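Local coordinates for protein NEQ263 (Nanoarchaeum equitans Kin4-M, PDB 5BN4) that probably binds ATP as the B-type subunit of an archaeal A-type ATP synthase-like complex, a member of the ATPase alpha/beta chain family, at residues 26-31 with 42-47; 158-163 with 223-228; 370-375 with 408-413. All coordinates share one frame; numbering follows the deposited sequence.

Interaction 1 (26-31 with 42-47); sequences ETKAIV and LLFDYY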
ATOM      1  N   GLU B  26     -38.650 -26.028   0.416  1.00117.00           N
ATOM      2  CA  GLU B  26     -38.894 -25.333  -0.842  1.00116.77           C
ATOM      3  C   GLU B  26     -37.624 -25.185  -1.672  1.00112.34           C
ATOM      4  O   GLU B  26     -37.617 -25.475  -2.868  1.00113.59           O
ATOM      5  CB  GLU B  26     -39.520 -23.957  -0.585  1.00118.85           C
ATOM      6  CG  GLU B  26     -39.150 -22.873  -1.604  1.00125.49           C
ATOM      7  CD  GLU B  26     -39.911 -22.980  -2.919  1.00128.06           C
ATOM      8  OE1 GLU B  26     -40.119 -24.107  -3.416  1.00120.30           O
ATOM      9  OE2 GLU B  26     -40.303 -21.924  -3.461  1.00111.81           O
ATOM     10  N   THR B  27     -36.549 -24.744  -1.029  1.00107.56           N
ATOM     11  CA  THR B  27     -35.326 -24.400  -1.744  1.00111.82           C
ATOM     12  C   THR B  27     -34.304 -25.533  -1.779  1.00 97.10           C
ATOM     13  O   THR B  27     -34.422 -26.520  -1.051  1.00 90.90           O
ATOM     14  CB  THR B  27     -34.659 -23.153  -1.137  1.00 92.02           C
ATOM     15  OG1 THR B  27     -33.582 -22.727  -1.981  1.00 92.09           O
ATOM     16  CG2 THR B  27     -34.123 -23.458   0.253  1.00 88.84           C
ATOM     17  N   LYS B  28     -33.304 -25.376  -2.639  1.00 75.93           N
ATOM     18  CA  LYS B  28     -32.205 -26.326  -2.733  1.00 79.31           C
ATOM     19  C   LYS B  28     -30.940 -25.694  -2.167  1.00 65.49           C
ATOM     20  O   LYS B  28     -30.973 -24.573  -1.658  1.00 61.19           O
ATOM     21  CB  LYS B  28     -31.974 -26.737  -4.189  1.00 72.86           C
ATOM     22  CG  LYS B  28     -33.199 -27.306  -4.886  1.00 70.62           C
ATOM     23  CD  LYS B  28     -32.891 -27.646  -6.336  1.00 67.55           C
ATOM     24  CE  LYS B  28     -34.122 -28.158  -7.065  1.00 72.30           C
ATOM     25  NZ  LYS B  28     -33.828 -28.453  -8.497  1.00 76.46           N
ATOM     26  N   ALA B  29     -29.825 -26.410  -2.268  1.00 49.90           N
ATOM     27  CA  ALA B  29     -28.552 -25.907  -1.769  1.00 60.13           C
ATOM     28  C   ALA B  29     -27.379 -26.636  -2.411  1.00 59.68           C
ATOM     29  O   ALA B  29     -27.512 -27.775  -2.855  1.00 64.75           O
ATOM     30  CB  ALA B  29     -28.488 -26.033  -0.253  1.00 68.21           C
ATOM     31  N   ILE B  30     -26.230 -25.970  -2.458  1.00 63.57           N
ATOM     32  CA  ILE B  30     -25.022 -26.566  -3.010  1.00 51.82           C
ATOM     33  C   ILE B  30     -23.954 -26.702  -1.935  1.00 58.08           C
ATOM     34  O   ILE B  30     -23.578 -25.719  -1.295  1.00 55.47           O
ATOM     35  CB  ILE B  30     -24.445 -25.722  -4.160  1.00 55.59           C
ATOM     36  CG1 ILE B  30     -25.500 -25.492  -5.240  1.00 49.24           C
ATOM     37  CG2 ILE B  30     -23.221 -26.403  -4.753  1.00 51.56           C
ATOM     38  CD1 ILE B  30     -25.914 -26.751  -5.959  1.00 55.38           C
ATOM     39  N   VAL B  31     -23.471 -27.923  -1.739  1.00 60.85           N
ATOM     40  CA  VAL B  31     -22.385 -28.177  -0.802  1.00 59.88           C
ATOM     41  C   VAL B  31     -21.073 -27.632  -1.360  1.00 77.02           C
ATOM     42  O   VAL B  31     -20.607 -28.070  -2.412  1.00 68.88           O
ATOM     43  CB  VAL B  31     -22.237 -29.681  -0.514  1.00 62.66           C
ATOM     44  CG1 VAL B  31     -21.014 -29.942   0.357  1.00 50.30           C
ATOM     45  CG2 VAL B  31     -23.500 -30.217   0.145  1.00 66.15           C
ATOM     46  N   LEU B  42     -24.640 -23.569   0.383  1.00 56.18           N
ATOM     47  CA  LEU B  42     -25.213 -22.277   0.030  1.00 57.70           C
ATOM     48  C   LEU B  42     -26.655 -22.423  -0.438  1.00 61.60           C
ATOM     49  O   LEU B  42     -26.938 -23.175  -1.369  1.00 59.28           O
ATOM     50  CB  LEU B  42     -24.380 -21.609  -1.064  1.00 69.86           C
ATOM     51  CG  LEU B  42     -23.230 -20.715  -0.603  1.00 61.64           C
ATOM     52  CD1 LEU B  42     -22.312 -20.386  -1.766  1.00 57.20           C
ATOM     53  CD2 LEU B  42     -23.785 -19.446   0.015  1.00 63.79           C
ATOM     54  N   LEU B  43     -27.559 -21.696   0.210  1.00 66.43           N
ATOM     55  CA  LEU B  43     -28.968 -21.709  -0.165  1.00 63.14           C
ATOM     56  C   LEU B  43     -29.176 -21.079  -1.537  1.00 66.13           C
ATOM     57  O   LEU B  43     -28.463 -20.151  -1.919  1.00 70.70           O
ATOM     58  CB  LEU B  43     -29.803 -20.962   0.875  1.00 74.04           C
ATOM     59  CG  LEU B  43     -29.712 -21.488   2.308  1.00 81.25           C
ATOM     60  CD1 LEU B  43     -30.527 -20.616   3.248  1.00 83.56           C
ATOM     61  CD2 LEU B  43     -30.173 -22.936   2.372  1.00 66.47           C
ATOM     62  N   PHE B  44     -30.160 -21.587  -2.271  1.00 62.27           N
ATOM     63  CA  PHE B  44     -30.479 -21.063  -3.594  1.00 56.21           C
ATOM     64  C   PHE B  44     -31.091 -19.671  -3.510  1.00 62.38           C
ATOM     65  O   PHE B  44     -30.953 -18.868  -4.432  1.00 70.91           O
ATOM     66  CB  PHE B  44     -31.430 -22.008  -4.331  1.00 63.84           C
ATOM     67  CG  PHE B  44     -30.732 -23.095  -5.097  1.00 61.08           C
ATOM     68  CD1 PHE B  44     -29.650 -23.763  -4.548  1.00 57.87           C
ATOM     69  CD2 PHE B  44     -31.166 -23.457  -6.362  1.00 59.44           C
ATOM     70  CE1 PHE B  44     -29.009 -24.766  -5.249  1.00 62.16           C
ATOM     71  CE2 PHE B  44     -30.529 -24.460  -7.069  1.00 67.37           C
ATOM     72  CZ  PHE B  44     -29.448 -25.115  -6.510  1.00 65.37           C
ATOM     73  N   ASP B  45     -31.767 -19.391  -2.399  1.00 65.14           N
ATOM     74  CA  ASP B  45     -32.411 -18.098  -2.197  1.00 76.31           C
ATOM     75  C   ASP B  45     -32.737 -17.857  -0.726  1.00 79.35           C
ATOM     76  O   ASP B  45     -32.208 -18.533   0.156  1.00 76.11           O
ATOM     77  CB  ASP B  45     -33.680 -17.990  -3.047  1.00 79.84           C
ATOM     78  CG  ASP B  45     -34.597 -19.185  -2.880  1.00 87.28           C
ATOM     79  OD1 ASP B  45     -34.123 -20.233  -2.396  1.00 84.30           O
ATOM     80  OD2 ASP B  45     -35.790 -19.079  -3.240  1.00 78.03           O
ATOM     81  N   TYR B  46     -33.609 -16.888  -0.472  1.00 72.60           N
ATOM     82  CA  TYR B  46     -34.006 -16.550   0.890  1.00 76.78           C
ATOM     83  C   TYR B  46     -34.852 -17.661   1.507  1.00 83.86           C
ATOM     84  O   TYR B  46     -35.938 -17.973   1.018  1.00 75.38           O
ATOM     85  CB  TYR B  46     -34.762 -15.218   0.911  1.00 60.16           C
ATOM     86  CG  TYR B  46     -35.340 -14.852   2.260  1.00 76.35           C
ATOM     87  CD1 TYR B  46     -34.518 -14.663   3.363  1.00 87.04           C
ATOM     88  CD2 TYR B  46     -36.707 -14.681   2.428  1.00 79.57           C
ATOM     89  CE1 TYR B  46     -35.042 -14.324   4.598  1.00 69.61           C
ATOM     90  CE2 TYR B  46     -37.242 -14.342   3.656  1.00 83.49           C
ATOM     91  CZ  TYR B  46     -36.404 -14.165   4.737  1.00 79.91           C
ATOM     92  OH  TYR B  46     -36.933 -13.828   5.963  1.00 97.98           O
ATOM     93  N   TYR B  47     -34.341 -18.258   2.580  1.00 73.28           N
ATOM     94  CA  TYR B  47     -35.027 -19.360   3.243  1.00 75.26           C
ATOM     95  C   TYR B  47     -35.188 -19.092   4.737  1.00 82.93           C
ATOM     96  O   TYR B  47     -34.221 -18.776   5.430  1.00 75.32           O
ATOM     97  CB  TYR B  47     -34.277 -20.673   3.011  1.00 83.48           C
ATOM     98  CG  TYR B  47     -34.961 -21.887   3.599  1.00 96.28           C
ATOM     99  CD1 TYR B  47     -36.125 -22.394   3.037  1.00 96.19           C
ATOM    100  CD2 TYR B  47     -34.436 -22.533   4.710  1.00 94.14           C
ATOM    101  CE1 TYR B  47     -36.753 -23.505   3.570  1.00 97.15           C
ATOM    102  CE2 TYR B  47     -35.055 -23.646   5.249  1.00 96.33           C
ATOM    103  CZ  TYR B  47     -36.213 -24.127   4.676  1.00 95.50           C
ATOM    104  OH  TYR B  47     -36.832 -25.234   5.210  1.00100.79           O
TER
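The ring of Phe44 has Lys28 CB over one face, in a CH-pi contact. Lys28 CB lies 3.6 Å from the ring centroid of Phe44, almost on the ring normal. The rest of the lysine chain is extended and carries NZ away from segment 42-47. Ile30 reaches the same ring obliquely, with its CG1 3.6 Å from Phe44 CE1. Phe77 stacks with Phe44 from outside the two segments. Thr27 CG2 lies 3.6 Å from Tyr47 CD1, oblique to the ring.

Thr27 is split between two partners. Thr27 OG1 is anti to the backbone N (chi1 -171°) and donates to Asp45 OD1 at 2.6 Å, meeting that oxygen nearly along its C-O bond. This leaves CG2 turned to Tyr47.

The backbones form the open end of the antiparallel hairpin of strands 28-34 and 38-43, in the NeqB N-terminal domain. Ile30 and Leu42 are a hydrogen-bonded pair: Ile30 N to Leu42 O is 3.1 Å, and Leu42 N to Ile30 O is 2.9 Å. Ala29 and Leu43 make the non-hydrogen-bonded pair next to it. Past the paired residues, Phe44 N bonds to Lys28 O at 3.2 Å.

The buried Phe44 ring packs on the carbon chains of Lys28 and Ile30 and on the Lys28-Ala29 backbone. The Thr27 bond ties one oxygen of Asp45. The nearby like charges of exposed Glu26 and Asp45 probably repel mildly, weakened by water.

Interaction 2 (158-163 with 223-228); sequences IFAAIG and VLMLDM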
ATOM      1  N   ILE B 158     -27.008 -15.491 -26.498  1.00 44.62           N
ATOM      2  CA  ILE B 158     -27.222 -15.837 -25.100  1.00 48.39           C
ATOM      3  C   ILE B 158     -26.703 -14.710 -24.213  1.00 41.09           C
ATOM      4  O   ILE B 158     -25.554 -14.285 -24.341  1.00 46.87           O
ATOM      5  CB  ILE B 158     -26.551 -17.175 -24.729  1.00 38.06           C
ATOM      6  CG1 ILE B 158     -27.146 -18.313 -25.563  1.00 34.87           C
ATOM      7  CG2 ILE B 158     -26.720 -17.467 -23.249  1.00 37.55           C
ATOM      8  CD1 ILE B 158     -26.564 -19.672 -25.246  1.00 43.70           C
ATOM      9  N   PHE B 159     -27.561 -14.217 -23.326  1.00 46.50           N
ATOM     10  CA  PHE B 159     -27.200 -13.115 -22.444  1.00 44.95           C
ATOM     11  C   PHE B 159     -27.233 -13.548 -20.983  1.00 45.42           C
ATOM     12  O   PHE B 159     -28.289 -13.875 -20.444  1.00 46.07           O
ATOM     13  CB  PHE B 159     -28.134 -11.923 -22.672  1.00 42.02           C
ATOM     14  CG  PHE B 159     -27.918 -10.783 -21.716  1.00 60.24           C
ATOM     15  CD1 PHE B 159     -26.653 -10.243 -21.534  1.00 46.52           C
ATOM     16  CD2 PHE B 159     -28.982 -10.239 -21.013  1.00 58.47           C
ATOM     17  CE1 PHE B 159     -26.450  -9.192 -20.656  1.00 51.28           C
ATOM     18  CE2 PHE B 159     -28.790  -9.186 -20.136  1.00 48.19           C
ATOM     19  CZ  PHE B 159     -27.521  -8.662 -19.957  1.00 59.59           C
ATOM     20  N   ALA B 160     -26.063 -13.558 -20.352  1.00 45.78           N
ATOM     21  CA  ALA B 160     -25.964 -13.906 -18.941  1.00 38.55           C
ATOM     22  C   ALA B 160     -25.845 -12.645 -18.099  1.00 41.65           C
ATOM     23  O   ALA B 160     -24.788 -12.016 -18.058  1.00 46.28           O
ATOM     24  CB  ALA B 160     -24.778 -14.823 -18.699  1.00 32.20           C
ATOM     25  N   ALA B 161     -26.939 -12.277 -17.438  1.00 41.11           N
ATOM     26  CA  ALA B 161     -26.961 -11.103 -16.574  1.00 30.40           C
ATOM     27  C   ALA B 161     -26.506 -11.473 -15.167  1.00 40.90           C
ATOM     28  O   ALA B 161     -27.142 -12.283 -14.494  1.00 50.19           O
ATOM     29  CB  ALA B 161     -28.350 -10.498 -16.539  1.00 37.12           C
ATOM     30  N   ILE B 162     -25.406 -10.872 -14.726  1.00 31.40           N
ATOM     31  CA  ILE B 162     -24.814 -11.222 -13.441  1.00 30.61           C
ATOM     32  C   ILE B 162     -24.866 -10.067 -12.445  1.00 35.72           C
ATOM     33  O   ILE B 162     -24.022  -9.170 -12.477  1.00 41.27           O
ATOM     34  CB  ILE B 162     -23.354 -11.679 -13.610  1.00 37.44           C
ATOM     35  CG1 ILE B 162     -23.247 -12.726 -14.720  1.00 30.81           C
ATOM     36  CG2 ILE B 162     -22.811 -12.221 -12.299  1.00 39.57           C
ATOM     37  CD1 ILE B 162     -21.831 -13.130 -15.044  1.00 30.18           C
ATOM     38  N   GLY B 163     -25.866 -10.092 -11.569  1.00 37.60           N
ATOM     39  CA  GLY B 163     -25.975  -9.126 -10.490  1.00 35.70           C
ATOM     40  C   GLY B 163     -26.290  -7.704 -10.921  1.00 44.39           C
ATOM     41  O   GLY B 163     -26.270  -6.785 -10.103  1.00 43.29           O
ATOM     42  N   VAL B 223     -22.370 -15.218 -27.181  1.00 31.07           N
ATOM     43  CA  VAL B 223     -22.647 -15.097 -25.755  1.00 30.32           C
ATOM     44  C   VAL B 223     -22.156 -13.763 -25.199  1.00 34.74           C
ATOM     45  O   VAL B 223     -21.007 -13.373 -25.410  1.00 34.77           O
ATOM     46  CB  VAL B 223     -22.004 -16.246 -24.957  1.00 31.61           C
ATOM     47  CG1 VAL B 223     -22.398 -16.155 -23.489  1.00 27.87           C
ATOM     48  CG2 VAL B 223     -22.412 -17.591 -25.539  1.00 28.77           C
ATOM     49  N   LEU B 224     -23.043 -13.068 -24.494  1.00 36.34           N
ATOM     50  CA  LEU B 224     -22.697 -11.822 -23.821  1.00 37.51           C
ATOM     51  C   LEU B 224     -22.902 -11.991 -22.322  1.00 38.40           C
ATOM     52  O   LEU B 224     -23.901 -12.570 -21.893  1.00 43.39           O
ATOM     53  CB  LEU B 224     -23.590 -10.687 -24.323  1.00 34.86           C
ATOM     54  CG  LEU B 224     -23.691 -10.498 -25.836  1.00 42.92           C
ATOM     55  CD1 LEU B 224     -24.748  -9.458 -26.163  1.00 49.25           C
ATOM     56  CD2 LEU B 224     -22.348 -10.094 -26.413  1.00 39.89           C
ATOM     57  N   MET B 225     -21.962 -11.496 -21.521  1.00 33.77           N
ATOM     58  CA  MET B 225     -22.132 -11.528 -20.068  1.00 37.03           C
ATOM     59  C   MET B 225     -21.666 -10.257 -19.368  1.00 33.07           C
ATOM     60  O   MET B 225     -20.739  -9.584 -19.819  1.00 33.15           O
ATOM     61  CB  MET B 225     -21.494 -12.775 -19.445  1.00 35.12           C
ATOM     62  CG  MET B 225     -20.090 -13.097 -19.914  1.00 40.45           C
ATOM     63  SD  MET B 225     -19.522 -14.652 -19.194  1.00 42.08           S
ATOM     64  CE  MET B 225     -20.780 -15.781 -19.788  1.00 32.58           C
ATOM     65  N   LEU B 226     -22.328  -9.951 -18.255  1.00 42.51           N
ATOM     66  CA  LEU B 226     -22.160  -8.692 -17.540  1.00 34.65           C
ATOM     67  C   LEU B 226     -22.872  -8.819 -16.196  1.00 34.89           C
ATOM     68  O   LEU B 226     -23.992  -9.328 -16.144  1.00 35.09           O
ATOM     69  CB  LEU B 226     -22.798  -7.564 -18.351  1.00 38.19           C
ATOM     70  CG  LEU B 226     -22.967  -6.181 -17.722  1.00 52.43           C
ATOM     71  CD1 LEU B 226     -21.656  -5.416 -17.727  1.00 41.33           C
ATOM     72  CD2 LEU B 226     -24.052  -5.399 -18.448  1.00 36.19           C
ATOM     73  N   ASP B 227     -22.251  -8.365 -15.109  1.00 46.17           N
ATOM     74  CA  ASP B 227     -20.942  -7.719 -15.109  1.00 35.57           C
ATOM     75  C   ASP B 227     -19.932  -8.666 -14.475  1.00 36.97           C
ATOM     76  O   ASP B 227     -20.187  -9.232 -13.410  1.00 38.93           O
ATOM     77  CB  ASP B 227     -21.024  -6.421 -14.297  1.00 39.04           C
ATOM     78  CG  ASP B 227     -19.779  -5.555 -14.417  1.00 42.13           C
ATOM     79  OD1 ASP B 227     -18.654  -6.092 -14.345  1.00 42.53           O
ATOM     80  OD2 ASP B 227     -19.930  -4.324 -14.571  1.00 37.36           O
ATOM     81  N   MET B 228     -18.782  -8.833 -15.121  1.00 30.31           N
ATOM     82  CA  MET B 228     -17.761  -9.747 -14.616  1.00 38.31           C
ATOM     83  C   MET B 228     -17.181  -9.290 -13.281  1.00 36.75           C
ATOM     84  O   MET B 228     -16.658 -10.099 -12.512  1.00 28.24           O
ATOM     85  CB  MET B 228     -16.648  -9.957 -15.646  1.00 36.87           C
ATOM     86  CG  MET B 228     -17.112 -10.647 -16.921  1.00 34.40           C
ATOM     87  SD  MET B 228     -18.170 -12.075 -16.597  1.00 39.43           S
ATOM     88  CE  MET B 228     -17.082 -13.113 -15.622  1.00 33.57           C
TER
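Residues Ile158 to Ala161 pair in parallel with Val223 to Leu226, the short strand axes coming within 4.7 Å, with 10° between their N-to-C directions. Leu224 sits between two bonds to strand 158-162: its N gives to Ile158 O at 2.8 Å, and its O accepts from Ala160 N at 2.8 Å. The alternation continues through Leu226, and Asp227 N bonds to Ile162 O at 3.3 Å.

Ile158, Val223, Ala160 and Met225 share one face of the sheet. There Ala160 CB lies 3.9 Å from Met225 CB, and helix 196-215 packs on Ile158 and Met225. Phe159, Leu224, Ala161 and Leu226 share the other. The side chains of Phe159 and Leu224 cross at about a right angle. Phe172 stacks on the Phe159 ring. Just past the strand, the bent chain of Met228 in helix 228-241 brings SD 4.1 Å from Ile162 CD1.

Asp227 follows a cis peptide bond and N-caps that helix. Its OD1 accepts from Thr229 N, and its OD2 bonds to Thr281 OG1. The side chains meeting between the strands are apolar; polar groups gather at the C-terminal ends. Asp227, touched by Arg396 of the neighbouring alpha chain, is placed consistently with the Walker B aspartate of P-loop NTPases.

Interaction 3 (370-375 with 408-413); sequences KAYLKF and SGLPYS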
ATOM      1  N   LYS B 370       1.076  19.094 -37.075  1.00 86.47           N
ATOM      2  CA  LYS B 370      -0.272  19.647 -37.072  1.00 85.22           C
ATOM      3  C   LYS B 370      -1.140  18.843 -38.031  1.00 79.86           C
ATOM      4  O   LYS B 370      -2.369  18.893 -37.968  1.00 85.25           O
ATOM      5  CB  LYS B 370      -0.269  21.125 -37.462  1.00 90.63           C
ATOM      6  CG  LYS B 370       0.068  21.393 -38.919  1.00103.56           C
ATOM      7  CD  LYS B 370      -0.459  22.750 -39.357  1.00104.02           C
ATOM      8  CE  LYS B 370      -1.975  22.817 -39.230  1.00 92.84           C
ATOM      9  NZ  LYS B 370      -2.521  24.141 -39.640  1.00 76.01           N
ATOM     10  N   ALA B 371      -0.487  18.100 -38.921  1.00 80.20           N
ATOM     11  CA  ALA B 371      -1.185  17.209 -39.839  1.00 79.51           C
ATOM     12  C   ALA B 371      -1.703  15.992 -39.083  1.00 76.63           C
ATOM     13  O   ALA B 371      -2.870  15.620 -39.211  1.00 80.00           O
ATOM     14  CB  ALA B 371      -0.263  16.781 -40.968  1.00 70.18           C
ATOM     15  N   TYR B 372      -0.826  15.376 -38.294  1.00 80.31           N
ATOM     16  CA  TYR B 372      -1.209  14.241 -37.463  1.00 76.69           C
ATOM     17  C   TYR B 372      -2.164  14.675 -36.359  1.00 61.53           C
ATOM     18  O   TYR B 372      -3.017  13.901 -35.925  1.00 58.90           O
ATOM     19  CB  TYR B 372       0.028  13.561 -36.870  1.00 56.70           C
ATOM     20  CG  TYR B 372       0.755  12.669 -37.852  1.00 67.10           C
ATOM     21  CD1 TYR B 372       0.374  11.347 -38.029  1.00 75.91           C
ATOM     22  CD2 TYR B 372       1.815  13.151 -38.605  1.00 81.20           C
ATOM     23  CE1 TYR B 372       1.032  10.529 -38.927  1.00 83.01           C
ATOM     24  CE2 TYR B 372       2.479  12.341 -39.505  1.00 79.40           C
ATOM     25  CZ  TYR B 372       2.084  11.030 -39.661  1.00 78.07           C
ATOM     26  OH  TYR B 372       2.740  10.216 -40.556  1.00 86.81           O
ATOM     27  N   LEU B 373      -2.018  15.918 -35.913  1.00 69.62           N
ATOM     28  CA  LEU B 373      -2.922  16.493 -34.927  1.00 65.40           C
ATOM     29  C   LEU B 373      -4.323  16.614 -35.513  1.00 66.81           C
ATOM     30  O   LEU B 373      -5.313  16.281 -34.862  1.00 68.75           O
ATOM     31  CB  LEU B 373      -2.424  17.869 -34.489  1.00 75.29           C
ATOM     32  CG  LEU B 373      -3.242  18.572 -33.405  1.00 81.86           C
ATOM     33  CD1 LEU B 373      -3.022  17.914 -32.050  1.00 70.43           C
ATOM     34  CD2 LEU B 373      -2.903  20.053 -33.354  1.00 88.91           C
ATOM     35  N   LYS B 374      -4.396  17.097 -36.750  1.00 65.46           N
ATOM     36  CA  LYS B 374      -5.665  17.201 -37.458  1.00 71.81           C
ATOM     37  C   LYS B 374      -6.244  15.815 -37.691  1.00 68.52           C
ATOM     38  O   LYS B 374      -7.454  15.610 -37.592  1.00 72.58           O
ATOM     39  CB  LYS B 374      -5.475  17.917 -38.799  1.00 64.62           C
ATOM     40  CG  LYS B 374      -6.728  17.990 -39.672  1.00 58.62           C
ATOM     41  CD  LYS B 374      -7.607  19.192 -39.330  1.00 80.36           C
ATOM     42  CE  LYS B 374      -8.644  18.871 -38.259  1.00 88.23           C
ATOM     43  NZ  LYS B 374      -9.488  20.054 -37.924  1.00 66.38           N
ATOM     44  N   PHE B 375      -5.365  14.865 -37.997  1.00 57.20           N
ATOM     45  CA  PHE B 375      -5.771  13.490 -38.251  1.00 64.50           C
ATOM     46  C   PHE B 375      -6.449  12.879 -37.029  1.00 64.97           C
ATOM     47  O   PHE B 375      -7.531  12.302 -37.135  1.00 59.89           O
ATOM     48  CB  PHE B 375      -4.566  12.641 -38.668  1.00 60.52           C
ATOM     49  CG  PHE B 375      -4.902  11.200 -38.922  1.00 62.94           C
ATOM     50  CD1 PHE B 375      -5.426  10.803 -40.139  1.00 61.61           C
ATOM     51  CD2 PHE B 375      -4.696  10.243 -37.942  1.00 61.68           C
ATOM     52  CE1 PHE B 375      -5.742   9.478 -40.374  1.00 64.27           C
ATOM     53  CE2 PHE B 375      -5.010   8.917 -38.170  1.00 55.37           C
ATOM     54  CZ  PHE B 375      -5.531   8.535 -39.388  1.00 51.22           C
ATOM     55  N   SER B 408      -6.227  15.864 -43.816  1.00 71.23           N
ATOM     56  CA  SER B 408      -5.108  16.120 -42.917  1.00 75.21           C
ATOM     57  C   SER B 408      -3.806  16.373 -43.669  1.00 81.51           C
ATOM     58  O   SER B 408      -2.776  16.664 -43.061  1.00 86.19           O
ATOM     59  CB  SER B 408      -4.931  14.951 -41.947  1.00 83.66           C
ATOM     60  OG  SER B 408      -6.133  14.690 -41.245  1.00 84.96           O
ATOM     61  N   GLY B 409      -3.853  16.259 -44.993  1.00 80.89           N
ATOM     62  CA  GLY B 409      -2.673  16.468 -45.812  1.00 81.15           C
ATOM     63  C   GLY B 409      -1.711  15.298 -45.741  1.00 82.63           C
ATOM     64  O   GLY B 409      -0.506  15.455 -45.939  1.00 73.39           O
ATOM     65  N   LEU B 410      -2.251  14.120 -45.450  1.00 92.10           N
ATOM     66  CA  LEU B 410      -1.458  12.899 -45.386  1.00 83.24           C
ATOM     67  C   LEU B 410      -1.722  12.051 -46.628  1.00 87.60           C
ATOM     68  O   LEU B 410      -2.766  12.195 -47.265  1.00 89.76           O
ATOM     69  CB  LEU B 410      -1.797  12.117 -44.115  1.00 75.72           C
ATOM     70  CG  LEU B 410      -1.587  12.874 -42.801  1.00 74.01           C
ATOM     71  CD1 LEU B 410      -1.900  11.980 -41.613  1.00 86.36           C
ATOM     72  CD2 LEU B 410      -0.169  13.419 -42.710  1.00 60.84           C
ATOM     73  N   PRO B 411      -0.767  11.177 -46.989  1.00 84.75           N
ATOM     74  CA  PRO B 411      -0.924  10.311 -48.164  1.00 94.08           C
ATOM     75  C   PRO B 411      -2.170   9.431 -48.090  1.00105.34           C
ATOM     76  O   PRO B 411      -2.349   8.696 -47.117  1.00103.50           O
ATOM     77  CB  PRO B 411       0.337   9.443 -48.123  1.00 81.17           C
ATOM     78  CG  PRO B 411       1.342  10.287 -47.427  1.00 83.99           C
ATOM     79  CD  PRO B 411       0.575  11.053 -46.390  1.00 80.19           C
ATOM     80  N   TYR B 412      -3.019   9.511 -49.111  1.00100.38           N
ATOM     81  CA  TYR B 412      -4.234   8.704 -49.169  1.00103.86           C
ATOM     82  C   TYR B 412      -4.321   7.917 -50.476  1.00106.66           C
ATOM     83  O   TYR B 412      -3.673   8.263 -51.465  1.00105.52           O
ATOM     84  CB  TYR B 412      -5.481   9.576 -48.977  1.00 98.27           C
ATOM     85  CG  TYR B 412      -5.685  10.635 -50.041  1.00113.86           C
ATOM     86  CD1 TYR B 412      -5.014  11.850 -49.978  1.00107.88           C
ATOM     87  CD2 TYR B 412      -6.559  10.424 -51.100  1.00118.41           C
ATOM     88  CE1 TYR B 412      -5.200  12.822 -50.946  1.00121.78           C
ATOM     89  CE2 TYR B 412      -6.753  11.389 -52.074  1.00113.17           C
ATOM     90  CZ  TYR B 412      -6.071  12.586 -51.991  1.00121.07           C
ATOM     91  OH  TYR B 412      -6.260  13.550 -52.956  1.00116.79           O
ATOM     92  N   SER B 413      -5.122   6.857 -50.472  1.00102.39           N
ATOM     93  CA  SER B 413      -5.255   5.991 -51.638  1.00102.36           C
ATOM     94  C   SER B 413      -6.507   6.318 -52.448  1.00112.26           C
ATOM     95  O   SER B 413      -7.627   6.184 -51.957  1.00103.10           O
ATOM     96  CB  SER B 413      -5.275   4.522 -51.210  1.00 85.96           C
ATOM     97  OG  SER B 413      -5.391   3.665 -52.333  1.00 91.72           O
TER
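Leu410 lies against three side chains of helix 369-384, just after a Schellman motif. That motif ends helix 394-407, with Gly409 at positive phi. The contact therefore joins the end of one helix to the side of another in the C-terminal domain of the V/A-type ATP synthase family.

The two methyls of Leu410 take different partners. CD2 rests against the methyl of Ala371, with Leu410 CD2 3.8 Å from Ala371 CB. CD1 lies between two rings. Leu410 CD1 sits over one face of Tyr372, offset toward the rim, 4.2 Å from Tyr372 CE1. Leu410 CD1 meets Phe375 obliquely, 4.0 Å from Phe375 CD1, and the two side chains cross at about a right angle. The Phe375 ring comes to this place because its CG is anti to the backbone N (chi1 179°). Ile404 and Leu405 of helix 394-407 also pack on Phe375, and helix 334-356 touches both rings.

Ser408 CB points toward helix 369-384. Ser408 OG is near the plane of the Phe375 ring, at the edge, and comes nearest to Phe375 CA, at 3.2 Å. The hydroxyl is hydrogen-bonded to Ile404 O of helix 394-407. Lys374 passes alongside with its CG 3.7 Å from Ser408 OG, then bends away, and its NZ makes a salt bridge with Glu377. On the Ala371 side, Ser408 O closes the contact, 3.3 Å from Ala371 CB.

Interaction 2 is the core contact: all its touching residues are buried, its centre lies about 6 Å from the chain centre, and continuous parallel backbone bonds hold it. Interaction 1 is also largely buried, but Glu26 and Asp45 are exposed. It mixes the last backbone bonds of a hairpin with a side-chain bond and aromatic packing. Interaction 3 is only partly buried. It packs the residues after helix 394-407 on the flank of helix 369-384, mostly through apolar side chains. Interactions 1 and 3 lie on opposite sides of the chain centre, their centres about 62 Å apart. None of the three touches another. Helix 196-215 is a shared neighbour, packing on both interaction 1 and interaction 2.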